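Local atomic coordinates of cysteine hydrolase (Vibrio cholerae, PDB entry 6V98), a protein that acts as a type VI secretion effector, delivered against competing bacteria, and probably hydrolyses its target as a papain-like cysteine hydrolase of peptidase clan CA. Residues 2-7 / 119-124; 68-73 / 140-145; 10-15 / 111-116. All blocks are in the same frame, centred on the assembly; numbering follows the deposited sequence.

Contact 1 of 3, residues 2-7 / 119-124; sequences GNDDFL and RGKFFS
Asp-5 pairs with Gly-120 and Phe-6 with Arg-119 where strands 5-12 and 113-120 run antiparallel; the first pair is hydrogen-bonded, from Asp-5 N to Gly-120 O at 2.7 Å, with a weak return bond from Gly-120 N to Asp-5 O. The second pair carries a cation-pi stack: the guanidinium of Arg-119 lies flat over one face of the Phe-6 ring, planes 7° apart, with Arg-119 CZ 3.7 Å from the ring centroid. Bends at chi2 (-64°) and chi3 (-63°) of Arg-119 place CD and NE beside the Phe-6 ring; the guanidinium edge then faces backbone oxygens. Arg-119 NH2 donates to Asp-4 O at 2.9 Å and Arg-119 NE to Asp-5 O at 3.0 Å; both acceptors lie near the guanidinium plane, although each donor stands above the plane of its carbonyl. A weak bond runs from NH2 to Asn-3 OD1, while ND2 of that amide is held by Gly-52 O and Gly-89 O. On the other side of the sheet, Asp-5 OD2 accepts from Phe-122 N at 2.9 Å through its anti lone pair and from Phe-123 N at 2.8 Å from above the carboxylate plane. Phe-122 is the N-cap residue of helix 123-134, and OD1 of the same aspartate takes Gly-52 N. Farther out, Lys-121 NZ forms a salt bridge with Asp-4 OD1 at 3.0 Å. A buried carboxylate gripped by two N-H groups at the helix start and by Gly-52 N is consistent with a stabilised negative charge, while the stack and two carbonyl bonds together fix the rotation of the arginine's charged group.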
ATOM      1  N   GLY A   2      23.477   4.451  -0.116  1.00 65.36           N
ATOM      2  CA  GLY A   2      23.012   4.094   1.210  1.00 54.95           C
ATOM      3  C   GLY A   2      21.710   4.749   1.613  1.00 46.11           C
ATOM      4  O   GLY A   2      21.378   4.752   2.801  1.00 47.06           O
ATOM      5  N   ASN A   3      20.969   5.315   0.658  1.00 41.24           N
ATOM      6  CA  ASN A   3      19.711   5.991   0.959  1.00 36.89           C
ATOM      7  C   ASN A   3      18.655   4.969   1.353  1.00 33.99           C
ATOM      8  O   ASN A   3      18.497   3.946   0.682  1.00 38.12           O
ATOM      9  CB  ASN A   3      19.245   6.795  -0.257  1.00 39.96           C
ATOM     10  CG  ASN A   3      18.058   7.699   0.046  1.00 36.31           C
ATOM     11  OD1 ASN A   3      18.013   8.363   1.084  1.00 37.49           O
ATOM     12  ND2 ASN A   3      17.082   7.719  -0.864  1.00 33.14           N
ATOM     13  N   ASP A   4      17.941   5.246   2.449  1.00 32.64           N
ATOM     14  CA  ASP A   4      16.894   4.347   2.927  1.00 30.04           C
ATOM     15  C   ASP A   4      15.832   4.115   1.854  1.00 28.39           C
ATOM     16  O   ASP A   4      15.501   5.003   1.068  1.00 28.48           O
ATOM     17  CB  ASP A   4      16.219   4.925   4.174  1.00 30.37           C
ATOM     18  CG  ASP A   4      16.909   4.516   5.463  1.00 35.18           C
ATOM     19  OD1 ASP A   4      17.753   3.606   5.424  1.00 34.01           O
ATOM     20  OD2 ASP A   4      16.605   5.112   6.511  1.00 37.73           O
ATOM     21  N   ASP A   5      15.280   2.901   1.842  1.00 26.25           N
ATOM     22  CA  ASP A   5      14.151   2.602   0.983  1.00 22.95           C
ATOM     23  C   ASP A   5      12.897   3.294   1.510  1.00 25.92           C
ATOM     24  O   ASP A   5      12.881   3.863   2.609  1.00 24.82           O
ATOM     25  CB  ASP A   5      13.939   1.092   0.902  1.00 24.61           C
ATOM     26  CG  ASP A   5      15.192   0.362   0.454  1.00 31.70           C
ATOM     27  OD1 ASP A   5      15.787   0.768  -0.576  1.00 29.15           O
ATOM     28  OD2 ASP A   5      15.589  -0.604   1.132  1.00 30.39           O
ATOM     29  N   PHE A   6      11.831   3.222   0.714  1.00 24.92           N
ATOM     30  CA  PHE A   6      10.547   3.824   1.039  1.00 24.15           C
ATOM     31  C   PHE A   6       9.473   2.750   1.023  1.00 22.64           C
ATOM     32  O   PHE A   6       9.427   1.924   0.105  1.00 25.23           O
ATOM     33  CB  PHE A   6      10.128   4.910   0.029  1.00 24.83           C
ATOM     34  CG  PHE A   6      11.120   6.038  -0.143  1.00 24.96           C
ATOM     35  CD1 PHE A   6      12.284   5.851  -0.865  1.00 27.21           C
ATOM     36  CD2 PHE A   6      10.846   7.301   0.368  1.00 30.25           C
ATOM     37  CE1 PHE A   6      13.186   6.913  -1.055  1.00 29.26           C
ATOM     38  CE2 PHE A   6      11.741   8.365   0.189  1.00 27.86           C
ATOM     39  CZ  PHE A   6      12.908   8.162  -0.518  1.00 31.79           C
ATOM     40  N   LEU A   7       8.612   2.770   2.037  1.00 19.11           N
ATOM     41  CA  LEU A   7       7.370   1.999   2.044  1.00 23.21           C
ATOM     42  C   LEU A   7       6.238   2.983   2.312  1.00 22.82           C
ATOM     43  O   LEU A   7       6.238   3.668   3.343  1.00 27.18           O
ATOM     44  CB  LEU A   7       7.391   0.880   3.098  1.00 20.16           C
ATOM     45  CG  LEU A   7       6.330  -0.207   2.889  1.00 25.86           C
ATOM     46  CD1 LEU A   7       6.722  -1.093   1.700  1.00 23.68           C
ATOM     47  CD2 LEU A   7       6.138  -1.059   4.151  1.00 26.71           C
ATOM     48  N   ARG A 119      10.526   4.643   6.248  1.00 20.33           N
ATOM     49  CA  ARG A 119      11.881   4.541   5.721  1.00 25.88           C
ATOM     50  C   ARG A 119      12.670   3.454   6.436  1.00 22.12           C
ATOM     51  O   ARG A 119      12.553   3.279   7.652  1.00 25.00           O
ATOM     52  CB  ARG A 119      12.628   5.882   5.857  1.00 26.99           C
ATOM     53  CG  ARG A 119      11.949   7.058   5.151  1.00 24.56           C
ATOM     54  CD  ARG A 119      11.874   6.884   3.636  1.00 24.92           C
ATOM     55  NE  ARG A 119      13.185   6.818   2.985  1.00 26.84           N
ATOM     56  CZ  ARG A 119      13.963   7.875   2.751  1.00 31.79           C
ATOM     57  NH1 ARG A 119      13.581   9.086   3.128  1.00 29.52           N
ATOM     58  NH2 ARG A 119      15.130   7.722   2.142  1.00 29.65           N
ATOM     59  N   GLY A 120      13.528   2.779   5.685  1.00 23.75           N
ATOM     60  CA  GLY A 120      14.413   1.784   6.258  1.00 28.29           C
ATOM     61  C   GLY A 120      15.125   1.050   5.144  1.00 29.60           C
ATOM     62  O   GLY A 120      14.930   1.334   3.959  1.00 29.21           O
ATOM     63  N   LYS A 121      15.970   0.100   5.544  1.00 27.37           N
ATOM     64  CA  LYS A 121      16.672  -0.752   4.585  1.00 29.92           C
ATOM     65  C   LYS A 121      15.894  -2.055   4.493  1.00 31.57           C
ATOM     66  O   LYS A 121      16.032  -2.928   5.353  1.00 33.99           O
ATOM     67  CB  LYS A 121      18.119  -0.990   5.006  1.00 29.24           C
ATOM     68  CG  LYS A 121      18.962   0.280   5.066  1.00 40.52           C
ATOM     69  CD  LYS A 121      19.148   0.871   3.673  1.00 47.33           C
ATOM     70  CE  LYS A 121      19.967   2.152   3.690  1.00 48.56           C
ATOM     71  NZ  LYS A 121      20.531   2.488   5.023  1.00 54.09           N
ATOM     72  N   PHE A 122      15.059  -2.191   3.456  1.00 26.95           N
ATOM     73  CA  PHE A 122      14.207  -3.370   3.400  1.00 24.28           C
ATOM     74  C   PHE A 122      13.700  -3.729   2.009  1.00 24.42           C
ATOM     75  O   PHE A 122      12.820  -4.585   1.895  1.00 25.99           O
ATOM     76  CB  PHE A 122      13.001  -3.190   4.331  1.00 23.18           C
ATOM     77  CG  PHE A 122      12.299  -1.881   4.162  1.00 27.21           C
ATOM     78  CD1 PHE A 122      11.699  -1.545   2.954  1.00 28.18           C
ATOM     79  CD2 PHE A 122      12.236  -0.983   5.205  1.00 24.40           C
ATOM     80  CE1 PHE A 122      11.067  -0.325   2.785  1.00 25.77           C
ATOM     81  CE2 PHE A 122      11.597   0.243   5.042  1.00 24.97           C
ATOM     82  CZ  PHE A 122      11.005   0.563   3.836  1.00 24.50           C
ATOM     83  N   PHE A 123      14.218  -3.094   0.948  1.00 23.20           N
ATOM     84  CA  PHE A 123      13.603  -3.281  -0.363  1.00 23.95           C
ATOM     85  C   PHE A 123      13.551  -4.754  -0.763  1.00 28.98           C
ATOM     86  O   PHE A 123      12.492  -5.256  -1.158  1.00 27.31           O
ATOM     87  CB  PHE A 123      14.327  -2.475  -1.441  1.00 27.45           C
ATOM     88  CG  PHE A 123      13.726  -2.660  -2.808  1.00 26.32           C
ATOM     89  CD1 PHE A 123      12.676  -1.856  -3.236  1.00 22.82           C
ATOM     90  CD2 PHE A 123      14.176  -3.664  -3.648  1.00 27.10           C
ATOM     91  CE1 PHE A 123      12.106  -2.038  -4.489  1.00 24.87           C
ATOM     92  CE2 PHE A 123      13.607  -3.848  -4.896  1.00 32.02           C
ATOM     93  CZ  PHE A 123      12.573  -3.035  -5.312  1.00 28.86           C
ATOM     94  N   SER A 124      14.686  -5.456  -0.716  1.00 22.68           N
ATOM     95  CA  SER A 124      14.673  -6.838  -1.196  1.00 25.91           C
ATOM     96  C   SER A 124      13.816  -7.725  -0.299  1.00 21.80           C
ATOM     97  O   SER A 124      13.124  -8.627  -0.789  1.00 29.25           O
ATOM     98  CB  SER A 124      16.097  -7.391  -1.301  1.00 31.71           C
ATOM     99  OG  SER A 124      16.674  -7.593  -0.027  1.00 46.63           O
TER
HETATM  100  O   HOH W   1      15.335   4.818   8.869  1.00 41.26           O

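Contact 2 of 3, residues 68-73 / 140-145; sequences PKSDIP and PDKIPY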
ATOM      1  N   PRO A  68      -9.340 -17.381 -11.053  1.00 36.14           N
ATOM      2  CA  PRO A  68      -9.975 -18.623 -11.528  1.00 40.40           C
ATOM      3  C   PRO A  68      -9.401 -19.888 -10.912  1.00 39.51           C
ATOM      4  O   PRO A  68     -10.065 -20.932 -10.962  1.00 43.52           O
ATOM      5  CB  PRO A  68      -9.726 -18.581 -13.040  1.00 41.86           C
ATOM      6  CG  PRO A  68      -8.463 -17.780 -13.169  1.00 47.65           C
ATOM      7  CD  PRO A  68      -8.565 -16.714 -12.112  1.00 42.91           C
ATOM      8  N   LYS A  69      -8.197 -19.847 -10.340  1.00 36.39           N
ATOM      9  CA  LYS A  69      -7.555 -21.050  -9.816  1.00 41.76           C
ATOM     10  C   LYS A  69      -7.644 -21.163  -8.305  1.00 41.58           C
ATOM     11  O   LYS A  69      -6.923 -21.972  -7.709  1.00 39.99           O
ATOM     12  CB  LYS A  69      -6.090 -21.116 -10.250  1.00 46.15           C
ATOM     13  CG  LYS A  69      -5.894 -21.176 -11.743  1.00 53.85           C
ATOM     14  CD  LYS A  69      -4.454 -20.905 -12.110  1.00 56.51           C
ATOM     15  CE  LYS A  69      -3.884 -22.033 -12.944  1.00 67.04           C
ATOM     16  NZ  LYS A  69      -4.948 -22.800 -13.667  1.00 74.79           N
ATOM     17  N   SER A  70      -8.499 -20.372  -7.672  1.00 40.42           N
ATOM     18  CA  SER A  70      -8.689 -20.458  -6.235  1.00 37.40           C
ATOM     19  C   SER A  70     -10.160 -20.270  -5.934  1.00 36.32           C
ATOM     20  O   SER A  70     -10.797 -19.371  -6.485  1.00 44.38           O
ATOM     21  CB  SER A  70      -7.878 -19.392  -5.490  1.00 36.79           C
ATOM     22  OG  SER A  70      -8.307 -19.324  -4.141  1.00 30.89           O
ATOM     23  N   ASP A  71     -10.690 -21.105  -5.051  1.00 32.92           N
ATOM     24  CA  ASP A  71     -12.051 -20.926  -4.582  1.00 36.62           C
ATOM     25  C   ASP A  71     -12.111 -20.210  -3.241  1.00 38.19           C
ATOM     26  O   ASP A  71     -13.177 -20.166  -2.620  1.00 40.23           O
ATOM     27  CB  ASP A  71     -12.743 -22.278  -4.480  1.00 50.49           C
ATOM     28  CG  ASP A  71     -12.167 -23.122  -3.381  1.00 62.33           C
ATOM     29  OD1 ASP A  71     -10.936 -23.366  -3.408  1.00 53.25           O
ATOM     30  OD2 ASP A  71     -12.939 -23.515  -2.485  1.00 75.75           O
ATOM     31  N   ILE A  72     -11.000 -19.652  -2.779  1.00 30.24           N
ATOM     32  CA  ILE A  72     -10.942 -18.951  -1.503  1.00 28.00           C
ATOM     33  C   ILE A  72     -10.884 -17.456  -1.794  1.00 29.22           C
ATOM     34  O   ILE A  72      -9.969 -17.008  -2.494  1.00 27.95           O
ATOM     35  CB  ILE A  72      -9.731 -19.395  -0.672  1.00 23.32           C
ATOM     36  CG1 ILE A  72      -9.807 -20.913  -0.408  1.00 25.35           C
ATOM     37  CG2 ILE A  72      -9.652 -18.582   0.608  1.00 29.77           C
ATOM     38  CD1 ILE A  72      -8.467 -21.507   0.045  1.00 31.83           C
ATOM     39  N   PRO A  73     -11.825 -16.660  -1.289  1.00 28.07           N
ATOM     40  CA  PRO A  73     -11.872 -15.244  -1.659  1.00 28.49           C
ATOM     41  C   PRO A  73     -10.645 -14.492  -1.179  1.00 28.48           C
ATOM     42  O   PRO A  73     -10.039 -14.828  -0.160  1.00 26.92           O
ATOM     43  CB  PRO A  73     -13.138 -14.734  -0.965  1.00 33.08           C
ATOM     44  CG  PRO A  73     -13.959 -15.973  -0.703  1.00 37.24           C
ATOM     45  CD  PRO A  73     -12.961 -17.055  -0.438  1.00 34.02           C
ATOM     46  N   PRO A 140      -4.282 -24.033  -1.306  1.00 28.50           N
ATOM     47  CA  PRO A 140      -5.368 -24.527  -0.450  1.00 26.19           C
ATOM     48  C   PRO A 140      -5.306 -24.021   0.971  1.00 25.07           C
ATOM     49  O   PRO A 140      -6.319 -24.099   1.675  1.00 31.83           O
ATOM     50  CB  PRO A 140      -5.165 -26.047  -0.482  1.00 31.73           C
ATOM     51  CG  PRO A 140      -4.435 -26.306  -1.741  1.00 39.00           C
ATOM     52  CD  PRO A 140      -3.524 -25.127  -1.929  1.00 28.33           C
ATOM     53  N   ASP A 141      -4.140 -23.571   1.431  1.00 25.89           N
ATOM     54  CA  ASP A 141      -3.940 -23.074   2.783  1.00 32.06           C
ATOM     55  C   ASP A 141      -4.063 -21.555   2.880  1.00 35.07           C
ATOM     56  O   ASP A 141      -3.793 -20.985   3.947  1.00 30.03           O
ATOM     57  CB  ASP A 141      -2.571 -23.517   3.309  1.00 28.99           C
ATOM     58  CG  ASP A 141      -2.579 -24.963   3.815  1.00 36.13           C
ATOM     59  OD1 ASP A 141      -1.503 -25.499   4.132  1.00 38.43           O
ATOM     60  OD2 ASP A 141      -3.667 -25.562   3.885  1.00 38.82           O
ATOM     61  N   LYS A 142      -4.448 -20.891   1.793  1.00 27.30           N
ATOM     62  CA  LYS A 142      -4.614 -19.442   1.808  1.00 22.90           C
ATOM     63  C   LYS A 142      -5.653 -19.033   2.847  1.00 20.93           C
ATOM     64  O   LYS A 142      -6.733 -19.623   2.928  1.00 25.70           O
ATOM     65  CB  LYS A 142      -5.036 -18.951   0.412  1.00 21.69           C
ATOM     66  CG  LYS A 142      -5.109 -17.419   0.298  1.00 21.61           C
ATOM     67  CD  LYS A 142      -5.409 -16.998  -1.142  1.00 23.77           C
ATOM     68  CE  LYS A 142      -6.808 -17.405  -1.583  1.00 24.71           C
ATOM     69  NZ  LYS A 142      -7.079 -16.964  -3.009  1.00 22.63           N
ATOM     70  N   ILE A 143      -5.322 -18.027   3.646  1.00 22.39           N
ATOM     71  CA  ILE A 143      -6.269 -17.528   4.655  1.00 24.24           C
ATOM     72  C   ILE A 143      -7.375 -16.754   3.951  1.00 24.91           C
ATOM     73  O   ILE A 143      -7.070 -15.808   3.202  1.00 24.73           O
ATOM     74  CB  ILE A 143      -5.557 -16.632   5.667  1.00 25.48           C
ATOM     75  CG1 ILE A 143      -4.451 -17.392   6.401  1.00 31.56           C
ATOM     76  CG2 ILE A 143      -6.573 -16.093   6.666  1.00 24.35           C
ATOM     77  CD1 ILE A 143      -4.997 -18.463   7.297  1.00 37.48           C
ATOM     78  N   PRO A 144      -8.646 -17.077   4.185  1.00 25.77           N
ATOM     79  CA  PRO A 144      -9.729 -16.418   3.444  1.00 27.10           C
ATOM     80  C   PRO A 144      -9.846 -14.942   3.788  1.00 26.27           C
ATOM     81  O   PRO A 144      -9.574 -14.511   4.913  1.00 26.55           O
ATOM     82  CB  PRO A 144     -10.986 -17.170   3.896  1.00 32.13           C
ATOM     83  CG  PRO A 144     -10.488 -18.433   4.556  1.00 32.26           C
ATOM     84  CD  PRO A 144      -9.151 -18.100   5.117  1.00 30.76           C
ATOM     85  N   TYR A 145     -10.296 -14.177   2.795  1.00 27.22           N
ATOM     86  CA  TYR A 145     -10.623 -12.775   2.993  1.00 26.70           C
ATOM     87  C   TYR A 145     -11.645 -12.612   4.118  1.00 30.50           C
ATOM     88  O   TYR A 145     -12.611 -13.376   4.216  1.00 32.64           O
ATOM     89  CB  TYR A 145     -11.179 -12.195   1.693  1.00 25.58           C
ATOM     90  CG  TYR A 145     -11.519 -10.735   1.803  1.00 22.72           C
ATOM     91  CD1 TYR A 145     -12.818 -10.326   2.095  1.00 33.34           C
ATOM     92  CD2 TYR A 145     -10.550  -9.776   1.637  1.00 24.47           C
ATOM     93  CE1 TYR A 145     -13.140  -8.992   2.213  1.00 34.11           C
ATOM     94  CE2 TYR A 145     -10.859  -8.453   1.749  1.00 29.34           C
ATOM     95  CZ  TYR A 145     -12.154  -8.057   2.039  1.00 34.27           C
ATOM     96  OH  TYR A 145     -12.485  -6.717   2.151  1.00 34.68           O
TER
HETATM   97  O   HOH W   2      -7.420 -14.663   0.874  1.00 24.11           O
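An ST turn at Ser-70, in the loop between strands 57-63 and 75-78, receives the ammonium group of Lys-142 from the loop that joins helix 123-134 to helix 154-162. Ser-70 OG accepts from Ile-72 N two residues on, at 3.0 Å and an N-H...O angle of 162°, and also from Lys-142 NZ at 2.9 Å. Lys-142 NZ also donates to Ile-72 O at 2.9 Å, tilted 24° from the carbonyl plane. The lysine leaves its backbone with CG anti to N (chi1 -175°) and bends only at chi3, which turns CE toward the 68-73 loop. The strongest partner of Lys-142 NZ is Asn-137 O, and Gly-74 O and Asn-75 OD1 are further acceptors; five oxygens thus share three protons. Neither segment contains regular helix or strand; the contact ties together two irregular connections at the periphery of the fold, its centre about 21 Å from the centre of the chain. Ile-72 slides past Lys-142 in the opposite direction, Ile-72 CB meeting Lys-142 CE at 3.7 Å, while Ile-72 CG2 reaches Pro-144 CB at 3.8 Å. Beyond this apolar patch, Tyr-145 N donates to Pro-73 O at 3.0 Å, from above the carbonyl plane. Tyr-145 CB lies 4.2 Å from Pro-73 CB, and the phenol ring leads away from the 68-73 loop toward Asp-21 and Arg-64.

Contact 3 of 3, residues 10-15 / 111-116; sequences VVFPDY and GRISGV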
ATOM      1  N   VAL A  10      -0.844   3.236   1.329  1.00 21.70           N
ATOM      2  CA  VAL A  10      -1.792   4.200   0.775  1.00 20.46           C
ATOM      3  C   VAL A  10      -3.199   3.684   1.037  1.00 22.61           C
ATOM      4  O   VAL A  10      -3.475   2.499   0.833  1.00 26.63           O
ATOM      5  CB  VAL A  10      -1.544   4.454  -0.728  1.00 22.38           C
ATOM      6  CG1 VAL A  10      -0.185   5.158  -0.917  1.00 26.49           C
ATOM      7  CG2 VAL A  10      -1.574   3.159  -1.527  1.00 24.27           C
ATOM      8  N   VAL A  11      -4.078   4.563   1.516  1.00 20.62           N
ATOM      9  CA  VAL A  11      -5.484   4.251   1.717  1.00 18.85           C
ATOM     10  C   VAL A  11      -6.306   5.204   0.861  1.00 22.73           C
ATOM     11  O   VAL A  11      -5.961   6.382   0.715  1.00 20.67           O
ATOM     12  CB  VAL A  11      -5.882   4.353   3.206  1.00 24.98           C
ATOM     13  CG1 VAL A  11      -7.387   4.199   3.383  1.00 27.49           C
ATOM     14  CG2 VAL A  11      -5.134   3.283   4.028  1.00 21.76           C
ATOM     15  N   PHE A  12      -7.375   4.679   0.272  1.00 23.35           N
ATOM     16  CA  PHE A  12      -8.316   5.450  -0.533  1.00 24.52           C
ATOM     17  C   PHE A  12      -9.566   5.580   0.317  1.00 26.00           C
ATOM     18  O   PHE A  12     -10.446   4.713   0.264  1.00 25.86           O
ATOM     19  CB  PHE A  12      -8.612   4.732  -1.853  1.00 23.63           C
ATOM     20  CG  PHE A  12      -7.367   4.277  -2.584  1.00 26.27           C
ATOM     21  CD1 PHE A  12      -6.887   2.981  -2.428  1.00 28.39           C
ATOM     22  CD2 PHE A  12      -6.673   5.160  -3.412  1.00 31.53           C
ATOM     23  CE1 PHE A  12      -5.737   2.569  -3.087  1.00 34.28           C
ATOM     24  CE2 PHE A  12      -5.536   4.760  -4.082  1.00 30.25           C
ATOM     25  CZ  PHE A  12      -5.062   3.459  -3.917  1.00 29.01           C
ATOM     26  N   PRO A  13      -9.685   6.622   1.144  1.00 26.61           N
ATOM     27  CA  PRO A  13     -10.757   6.631   2.153  1.00 31.13           C
ATOM     28  C   PRO A  13     -12.147   6.747   1.568  1.00 29.51           C
ATOM     29  O   PRO A  13     -13.117   6.427   2.263  1.00 31.12           O
ATOM     30  CB  PRO A  13     -10.428   7.855   3.020  1.00 32.12           C
ATOM     31  CG  PRO A  13      -9.147   8.417   2.490  1.00 34.81           C
ATOM     32  CD  PRO A  13      -8.948   7.895   1.116  1.00 23.41           C
ATOM     33  N   ASP A  14     -12.280   7.212   0.328  1.00 27.43           N
ATOM     34  CA  ASP A  14     -13.584   7.395  -0.293  1.00 30.51           C
ATOM     35  C   ASP A  14     -13.960   6.244  -1.217  1.00 29.71           C
ATOM     36  O   ASP A  14     -14.979   6.326  -1.911  1.00 27.91           O
ATOM     37  CB  ASP A  14     -13.610   8.718  -1.045  1.00 32.76           C
ATOM     38  CG  ASP A  14     -13.372   9.893  -0.127  1.00 36.25           C
ATOM     39  OD1 ASP A  14     -13.936   9.892   0.989  1.00 31.88           O
ATOM     40  OD2 ASP A  14     -12.614  10.800  -0.513  1.00 35.35           O
ATOM     41  N   TYR A  15     -13.146   5.194  -1.235  1.00 28.09           N
ATOM     42  CA  TYR A  15     -13.396   3.988  -2.016  1.00 27.73           C
ATOM     43  C   TYR A  15     -14.665   3.302  -1.531  1.00 30.46           C
ATOM     44  O   TYR A  15     -14.896   3.181  -0.327  1.00 27.89           O
ATOM     45  CB  TYR A  15     -12.187   3.072  -1.849  1.00 27.69           C
ATOM     46  CG  TYR A  15     -12.105   1.821  -2.682  1.00 27.90           C
ATOM     47  CD1 TYR A  15     -11.268   1.771  -3.787  1.00 28.42           C
ATOM     48  CD2 TYR A  15     -12.797   0.675  -2.323  1.00 27.83           C
ATOM     49  CE1 TYR A  15     -11.141   0.623  -4.531  1.00 25.56           C
ATOM     50  CE2 TYR A  15     -12.683  -0.484  -3.067  1.00 29.44           C
ATOM     51  CZ  TYR A  15     -11.852  -0.504  -4.167  1.00 30.01           C
ATOM     52  OH  TYR A  15     -11.738  -1.649  -4.914  1.00 36.41           O
ATOM     53  N   GLY A 111      -9.986   8.259  -6.522  1.00 26.61           N
ATOM     54  CA  GLY A 111     -10.197   9.042  -5.331  1.00 24.93           C
ATOM     55  C   GLY A 111      -8.887   9.522  -4.718  1.00 27.27           C
ATOM     56  O   GLY A 111      -7.788   9.215  -5.183  1.00 27.43           O
ATOM     57  N   ARG A 112      -9.037  10.274  -3.631  1.00 26.29           N
ATOM     58  CA  ARG A 112      -7.879  10.805  -2.925  1.00 22.31           C
ATOM     59  C   ARG A 112      -7.162   9.695  -2.165  1.00 25.49           C
ATOM     60  O   ARG A 112      -7.714   8.624  -1.902  1.00 25.76           O
ATOM     61  CB  ARG A 112      -8.284  11.918  -1.948  1.00 23.41           C
ATOM     62  CG  ARG A 112      -8.989  11.432  -0.675  1.00 26.49           C
ATOM     63  CD  ARG A 112      -9.566  12.590   0.135  1.00 30.58           C
ATOM     64  NE  ARG A 112     -10.384  12.146   1.271  1.00 30.75           N
ATOM     65  CZ  ARG A 112      -9.934  12.025   2.520  1.00 38.00           C
ATOM     66  NH1 ARG A 112      -8.663  12.296   2.810  1.00 36.83           N
ATOM     67  NH2 ARG A 112     -10.753  11.636   3.488  1.00 36.70           N
ATOM     68  N   ILE A 113      -5.914   9.979  -1.796  1.00 25.63           N
ATOM     69  CA  ILE A 113      -5.062   9.041  -1.076  1.00 22.46           C
ATOM     70  C   ILE A 113      -4.699   9.655   0.265  1.00 24.59           C
ATOM     71  O   ILE A 113      -4.364  10.842   0.335  1.00 25.51           O
ATOM     72  CB  ILE A 113      -3.799   8.705  -1.889  1.00 22.77           C
ATOM     73  CG1 ILE A 113      -4.185   7.939  -3.156  1.00 26.25           C
ATOM     74  CG2 ILE A 113      -2.759   7.940  -1.022  1.00 25.80           C
ATOM     75  CD1 ILE A 113      -3.041   7.622  -4.065  1.00 30.27           C
ATOM     76  N   SER A 114      -4.813   8.863   1.329  1.00 24.23           N
ATOM     77  CA  SER A 114      -4.185   9.142   2.615  1.00 24.15           C
ATOM     78  C   SER A 114      -3.072   8.124   2.814  1.00 20.27           C
ATOM     79  O   SER A 114      -3.325   6.925   2.719  1.00 21.56           O
ATOM     80  CB  SER A 114      -5.195   9.036   3.763  1.00 29.31           C
ATOM     81  OG  SER A 114      -6.249   9.974   3.641  1.00 30.92           O
ATOM     82  N   GLY A 115      -1.842   8.587   3.092  1.00 22.47           N
ATOM     83  CA  GLY A 115      -0.726   7.673   3.230  1.00 24.49           C
ATOM     84  C   GLY A 115       0.209   8.064   4.361  1.00 21.96           C
ATOM     85  O   GLY A 115       0.056   9.112   4.994  1.00 26.86           O
ATOM     86  N   VAL A 116       1.164   7.177   4.624  1.00 20.38           N
ATOM     87  CA  VAL A 116       2.314   7.475   5.469  1.00 23.24           C
ATOM     88  C   VAL A 116       3.560   7.087   4.696  1.00 24.63           C
ATOM     89  O   VAL A 116       3.526   6.198   3.839  1.00 22.60           O
ATOM     90  CB  VAL A 116       2.274   6.739   6.833  1.00 24.05           C
ATOM     91  CG1 VAL A 116       1.108   7.242   7.663  1.00 23.33           C
ATOM     92  CG2 VAL A 116       2.210   5.205   6.635  1.00 22.44           C
TER
HETATM   93  O   HOH W   3     -10.230   7.761  -1.792  1.00 28.01           O
HETATM   94  O   HOH W   4     -11.700  11.181  -3.048  1.00 30.03           O
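Asp-14 OD2 is gripped by Arg-112 NE in a salt bridge of 3.2 Å and by a water that donates to it at 2.7 Å; that water also accepts from Arg-112 N. The bridge closes the end of an antiparallel strand pair, 10-12 against 113-116, at the middle of the seven-stranded sheet. In the register, Val-11 and Ser-114 form the hydrogen-bonded pair, N to O at 2.8 Å in both directions, and Val-10 and Gly-115 the non-hydrogen-bonded one; the strand directions differ by 158°. Past Phe-12 the chain leaves the strand in a type I turn to Tyr-15, which places Pro-13 and Asp-14 against Arg-112. The arginine runs extended from CG to NE, crossing both side chains at about a right angle. Pro-13 CG sits over the centre of one guanidinium face, 3.7 Å from Arg-112 CZ, while Asp-14 OD2 lies near the guanidinium edge and is met by Arg-112 NE on its syn side, 35° out of the carboxylate plane. On the sheet face of Val-10, Ile-113 CG2 touches Val-10 CB at 3.7 Å; Phe-12 lies beside the same isoleucine, pointing the same way, and Val-103 and Leu-100 of helix 93-107 cover the Phe-12 and Ile-113 side chains. The other face, with Val-11 and Ser-114, is turned to helix 176-184 through Ile-180 and Gln-184. Ser-114 OG packs 3.5 Å from Pro-13 CG.

Contacts 1 and 3 are two stations on one strand pair, 5-12 with 113-120: their centres are 22 Å apart, on opposite sides of the chain's centre, and contact 3 is nested along the chain inside the loop that contact 1 closes. Contact 2 joins peripheral loops, its centre 31 Å from that of contact 1 and 26 Å from that of contact 3. A bound calcium ion lies about 5 Å from the Ser-114 side chain in contact 3, and one about 13 Å from the Arg-119 side chain in contact 1. Gln-184, a calcium ligand, touches Ser-114 and bonds to Gly-115 O. Val-11 of contact 3 touches Met-153, next in sequence to the arsenic-modified Cys-152.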